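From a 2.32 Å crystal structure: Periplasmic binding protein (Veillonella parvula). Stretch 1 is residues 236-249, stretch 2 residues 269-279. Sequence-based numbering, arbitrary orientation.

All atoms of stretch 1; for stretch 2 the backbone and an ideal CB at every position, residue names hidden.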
# COMPACT_ATOMS: atom_id res chain seq x y z
N SER A 236 -22.31 12.94 0.04
CA SER A 236 -22.94 13.91 0.92
C SER A 236 -23.27 13.27 2.26
O SER A 236 -23.53 12.06 2.34
CB SER A 236 -24.22 14.47 0.29
OG SER A 236 -25.23 13.48 0.24
N MSE A 237 -23.27 14.09 3.31
CA MSE A 237 -23.71 13.65 4.63
C MSE A 237 -25.14 13.11 4.54
O MSE A 237 -25.52 12.19 5.27
CB MSE A 237 -23.64 14.82 5.62
CG MSE A 237 -24.11 14.49 7.03
SE MSE A 237 -23.52 15.79 8.36
CE MSE A 237 -21.62 15.86 7.88
N GLU A 238 -25.91 13.68 3.62
CA GLU A 238 -27.27 13.25 3.36
C GLU A 238 -27.34 11.84 2.78
O GLU A 238 -28.16 11.03 3.21
CB GLU A 238 -27.94 14.23 2.39
CG GLU A 238 -29.28 13.77 1.90
CD GLU A 238 -30.03 14.86 1.19
OE1 GLU A 238 -29.38 15.69 0.51
OE2 GLU A 238 -31.27 14.91 1.32
N ASP A 239 -26.48 11.56 1.81
CA ASP A 239 -26.39 10.22 1.21
C ASP A 239 -25.86 9.19 2.21
O ASP A 239 -26.20 8.01 2.13
CB ASP A 239 -25.50 10.25 -0.03
CG ASP A 239 -26.30 10.46 -1.30
OD1 ASP A 239 -27.36 9.82 -1.45
OD2 ASP A 239 -25.86 11.27 -2.15
N VAL A 240 -25.04 9.65 3.14
CA VAL A 240 -24.53 8.76 4.18
C VAL A 240 -25.66 8.34 5.12
O VAL A 240 -25.75 7.17 5.50
CB VAL A 240 -23.36 9.40 4.96
CG1 VAL A 240 -22.93 8.50 6.10
CG2 VAL A 240 -22.19 9.68 4.03
N VAL A 241 -26.52 9.28 5.47
CA VAL A 241 -27.69 8.98 6.30
C VAL A 241 -28.61 7.96 5.62
O VAL A 241 -29.08 7.02 6.25
CB VAL A 241 -28.50 10.25 6.63
CG1 VAL A 241 -29.83 9.88 7.27
CG2 VAL A 241 -27.70 11.17 7.53
N GLU A 242 -28.85 8.15 4.33
CA GLU A 242 -29.69 7.23 3.57
C GLU A 242 -29.07 5.84 3.48
O GLU A 242 -29.73 4.84 3.75
CB GLU A 242 -29.95 7.78 2.17
CG GLU A 242 -30.77 6.86 1.28
CD GLU A 242 -30.98 7.42 -0.12
OE1 GLU A 242 -30.74 6.68 -1.10
OE2 GLU A 242 -31.39 8.60 -0.24
N GLN A 243 -27.79 5.78 3.11
CA GLN A 243 -27.11 4.50 2.94
C GLN A 243 -26.95 3.76 4.26
O GLN A 243 -27.07 2.54 4.32
CB GLN A 243 -25.75 4.70 2.25
CG GLN A 243 -25.86 5.09 0.78
CD GLN A 243 -26.42 3.97 -0.07
OE1 GLN A 243 -25.99 2.82 0.03
NE2 GLN A 243 -27.39 4.30 -0.92
N ASN A 244 -26.67 4.52 5.32
CA ASN A 244 -26.69 4.00 6.69
C ASN A 244 -25.73 2.82 6.94
O ASN A 244 -26.17 1.70 7.20
CB ASN A 244 -28.13 3.62 7.08
CG ASN A 244 -28.32 3.52 8.58
OD1 ASN A 244 -27.61 4.15 9.36
ND2 ASN A 244 -29.30 2.72 8.99
N PRO A 245 -24.42 3.07 6.86
CA PRO A 245 -23.46 1.99 7.08
C PRO A 245 -23.44 1.49 8.52
O PRO A 245 -23.63 2.28 9.45
CB PRO A 245 -22.11 2.64 6.75
CG PRO A 245 -22.33 4.10 7.00
CD PRO A 245 -23.75 4.36 6.60
N ASP A 246 -23.22 0.19 8.69
CA ASP A 246 -22.97 -0.42 10.00
C ASP A 246 -21.62 -0.01 10.58
O ASP A 246 -21.44 -0.00 11.80
CB ASP A 246 -22.98 -1.94 9.87
CG ASP A 246 -24.28 -2.46 9.35
OD1 ASP A 246 -25.34 -2.03 9.86
OD2 ASP A 246 -24.25 -3.30 8.43
N VAL A 247 -20.66 0.28 9.69
CA VAL A 247 -19.30 0.61 10.10
C VAL A 247 -18.67 1.60 9.10
O VAL A 247 -18.79 1.42 7.88
CB VAL A 247 -18.41 -0.66 10.24
CG1 VAL A 247 -18.48 -1.52 8.98
CG2 VAL A 247 -16.98 -0.29 10.57
N ILE A 248 -18.04 2.65 9.62
CA ILE A 248 -17.37 3.62 8.78
C ILE A 248 -15.86 3.49 8.92
O ILE A 248 -15.33 3.43 10.03
CB ILE A 248 -17.75 5.05 9.16
CG1 ILE A 248 -19.23 5.30 8.89
CG2 ILE A 248 -16.88 6.06 8.40
CD1 ILE A 248 -19.71 6.66 9.35
N PHE A 249 -15.17 3.43 7.79
CA PHE A 249 -13.72 3.51 7.82
C PHE A 249 -13.26 4.89 7.39
O PHE A 249 -13.58 5.36 6.29
CB PHE A 249 -13.10 2.41 6.97
CG PHE A 249 -13.36 1.03 7.51
CD1 PHE A 249 -12.61 0.54 8.56
CD2 PHE A 249 -14.38 0.25 7.00
CE1 PHE A 249 -12.85 -0.71 9.08
CE2 PHE A 249 -14.63 -1.01 7.51
CZ PHE A 249 -13.86 -1.49 8.55
N UNK A 269 -18.93 14.04 16.42
CA UNK A 269 -19.75 15.15 16.90
C UNK A 269 -20.38 15.89 15.73
O UNK A 269 -19.95 16.98 15.36
CB UNK A 269 -18.91 16.11 17.75
N UNK A 270 -21.40 15.27 15.14
CA UNK A 270 -22.10 15.87 14.02
C UNK A 270 -23.57 16.03 14.40
O UNK A 270 -23.93 15.91 15.57
CB UNK A 270 -21.94 15.03 12.75
N UNK A 271 -24.41 16.32 13.41
CA UNK A 271 -25.84 16.45 13.66
C UNK A 271 -26.61 15.46 12.80
O UNK A 271 -27.31 14.59 13.31
CB UNK A 271 -26.31 17.88 13.39
N UNK A 272 -26.46 15.60 11.48
CA UNK A 272 -27.12 14.71 10.55
C UNK A 272 -26.65 13.27 10.70
O UNK A 272 -27.41 12.33 10.48
CB UNK A 272 -26.89 15.19 9.12
N UNK A 273 -25.40 13.11 11.11
CA UNK A 273 -24.79 11.79 11.17
C UNK A 273 -25.15 10.99 12.43
O UNK A 273 -24.99 9.77 12.45
CB UNK A 273 -23.27 11.94 11.08
N UNK A 274 -25.65 11.67 13.45
CA UNK A 274 -25.91 11.03 14.74
C UNK A 274 -26.84 9.82 14.67
O UNK A 274 -26.70 8.89 15.47
CB UNK A 274 -26.51 12.06 15.70
N UNK A 275 -27.77 9.83 13.72
CA UNK A 275 -28.71 8.73 13.56
C UNK A 275 -28.12 7.49 12.91
O UNK A 275 -28.67 6.40 13.03
CB UNK A 275 -29.91 9.20 12.73
N UNK A 276 -27.00 7.66 12.21
CA UNK A 276 -26.39 6.55 11.48
C UNK A 276 -25.91 5.44 12.42
O UNK A 276 -25.31 5.71 13.46
CB UNK A 276 -25.22 7.06 10.64
N UNK A 277 -26.19 4.19 12.05
CA UNK A 277 -25.85 3.03 12.86
C UNK A 277 -24.40 2.99 13.32
O UNK A 277 -24.12 2.72 14.49
CB UNK A 277 -26.16 1.76 12.07
N UNK A 278 -23.48 3.25 12.40
CA UNK A 278 -22.05 3.23 12.70
C UNK A 278 -21.70 4.20 13.83
O UNK A 278 -20.85 3.91 14.68
CB UNK A 278 -21.24 3.57 11.45
N UNK A 279 -22.36 5.36 13.84
CA UNK A 279 -22.18 6.34 14.91
C UNK A 279 -22.83 5.90 16.23
O UNK A 279 -22.20 5.96 17.28
CB UNK A 279 -22.76 7.69 14.48

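Position 269 has nothing of stretch 1 within 5.5 Å of its ideal CB, so the contact imposes no preference; it is Thr-269, in the p rotamer. At position 270 the CA-to-CB bond points toward stretch 1 and the ideal CB lies 4.7 Å from Met-237 SE. A long, flexible chain, polar or apolar, could run alongside the selenomethionine. The deposited residue is Gln-270, whose NE2 approaches Met-237 CE at 3.4 Å, a packing contact.

Position 271 points sideways into open space, and small or polar residues would do; it is Ser-271. Position 272 faces stretch 1, with its ideal CB 3.5 Å from Met-237 SE and 4.4 Å from Val-241 CG2. Its phi/psi of -63/-31 demand no glycine and there is room for a CB, so alanine would also be plausible. The residue is Gly-272, and Val-241 CG2 packs against its backbone, 3.2 Å from Gly-272 O.

At position 273 the CB bond runs sideways, yet Met-237, Val-240 and Val-241 offer an apolar surface that a branched or long aliphatic chain could reach. Leu-273 does so: its CD2 lies 3.6 Å from Met-237 CG, 3.9 Å from Val-240 CG1 and 4.4 Å from Val-241 CG2. Positions 274 and 275 have no stretch 1 atom near their ideal CB atoms, and many residues would fit; they are Gln-274, pointing away, and Gly-275.

Position 276 precedes a helix and has extended phi/psi (-65/136). Serine, threonine or aspartate would be familiar at such an N-cap, but Val-240, Val-241 and the Pro-245 ring offer apolar surface suited to a small aliphatic chain. Val-276 takes the second course: CG1 lies 3.8 Å from Pro-245 CD, while CG2 lies 4.2 Å from Val-241 CG2.

Position 277 points toward stretch 1, its ideal CB 3.7 Å from Pro-245 O and 3.9 Å from Asn-244 OD1. These carbonyl oxygens and the nearby Asp-246 carboxylate would suit a polar side chain, particularly a donor. In Asn-277 the backbone supplies the bond, N donating to Asn-244 OD1 (3.0 Å, 169°) at the start of the helix; ND2 remains 4.0 Å from Asp-246 OD1.

Position 278 is the tightest: its ideal CB is 3.4 Å from Pro-245 O, 3.6 Å from Asp-246 O and 3.7 Å from Ile-248 CG1. A small residue, alanine or glycine, fits best. Ala-278 packs CB against Ile-248 CG1 (3.7 Å), and its N donates a weak hydrogen bond to Pro-245 O (3.1 Å). Position 279 turns sideways, leaving the choice open; it is Leu-279.

Stretch 2 269-279: TQSGLQGVNAL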
# COMPACT_ATOMS: atom_id res chain seq x y z
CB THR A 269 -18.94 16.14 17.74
OG1 THR A 269 -17.98 16.81 16.92
CG2 THR A 269 -18.22 15.42 18.88
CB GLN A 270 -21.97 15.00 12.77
CG GLN A 270 -21.87 15.79 11.48
CD GLN A 270 -20.59 16.59 11.38
OE1 GLN A 270 -20.45 17.65 12.00
NE2 GLN A 270 -19.64 16.09 10.60
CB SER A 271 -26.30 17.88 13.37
OG SER A 271 -25.70 18.79 14.28
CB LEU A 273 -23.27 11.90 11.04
CG LEU A 273 -22.79 12.27 9.63
CD1 LEU A 273 -21.27 12.16 9.52
CD2 LEU A 273 -23.48 11.37 8.62
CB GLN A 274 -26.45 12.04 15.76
CG GLN A 274 -25.49 13.18 16.09
CD GLN A 274 -24.16 12.71 16.67
OE1 GLN A 274 -23.15 13.41 16.56
NE2 GLN A 274 -24.15 11.54 17.29
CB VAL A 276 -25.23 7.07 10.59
CG1 VAL A 276 -24.51 5.92 9.93
CG2 VAL A 276 -25.76 8.04 9.55
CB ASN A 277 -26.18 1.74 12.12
CG ASN A 277 -27.67 1.49 12.01
OD1 ASN A 277 -28.47 2.09 12.75
ND2 ASN A 277 -28.05 0.61 11.10
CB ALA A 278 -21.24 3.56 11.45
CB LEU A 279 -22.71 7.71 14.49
CG LEU A 279 -21.71 8.59 13.74
CD1 LEU A 279 -22.12 10.05 13.80
CD2 LEU A 279 -20.33 8.43 14.32
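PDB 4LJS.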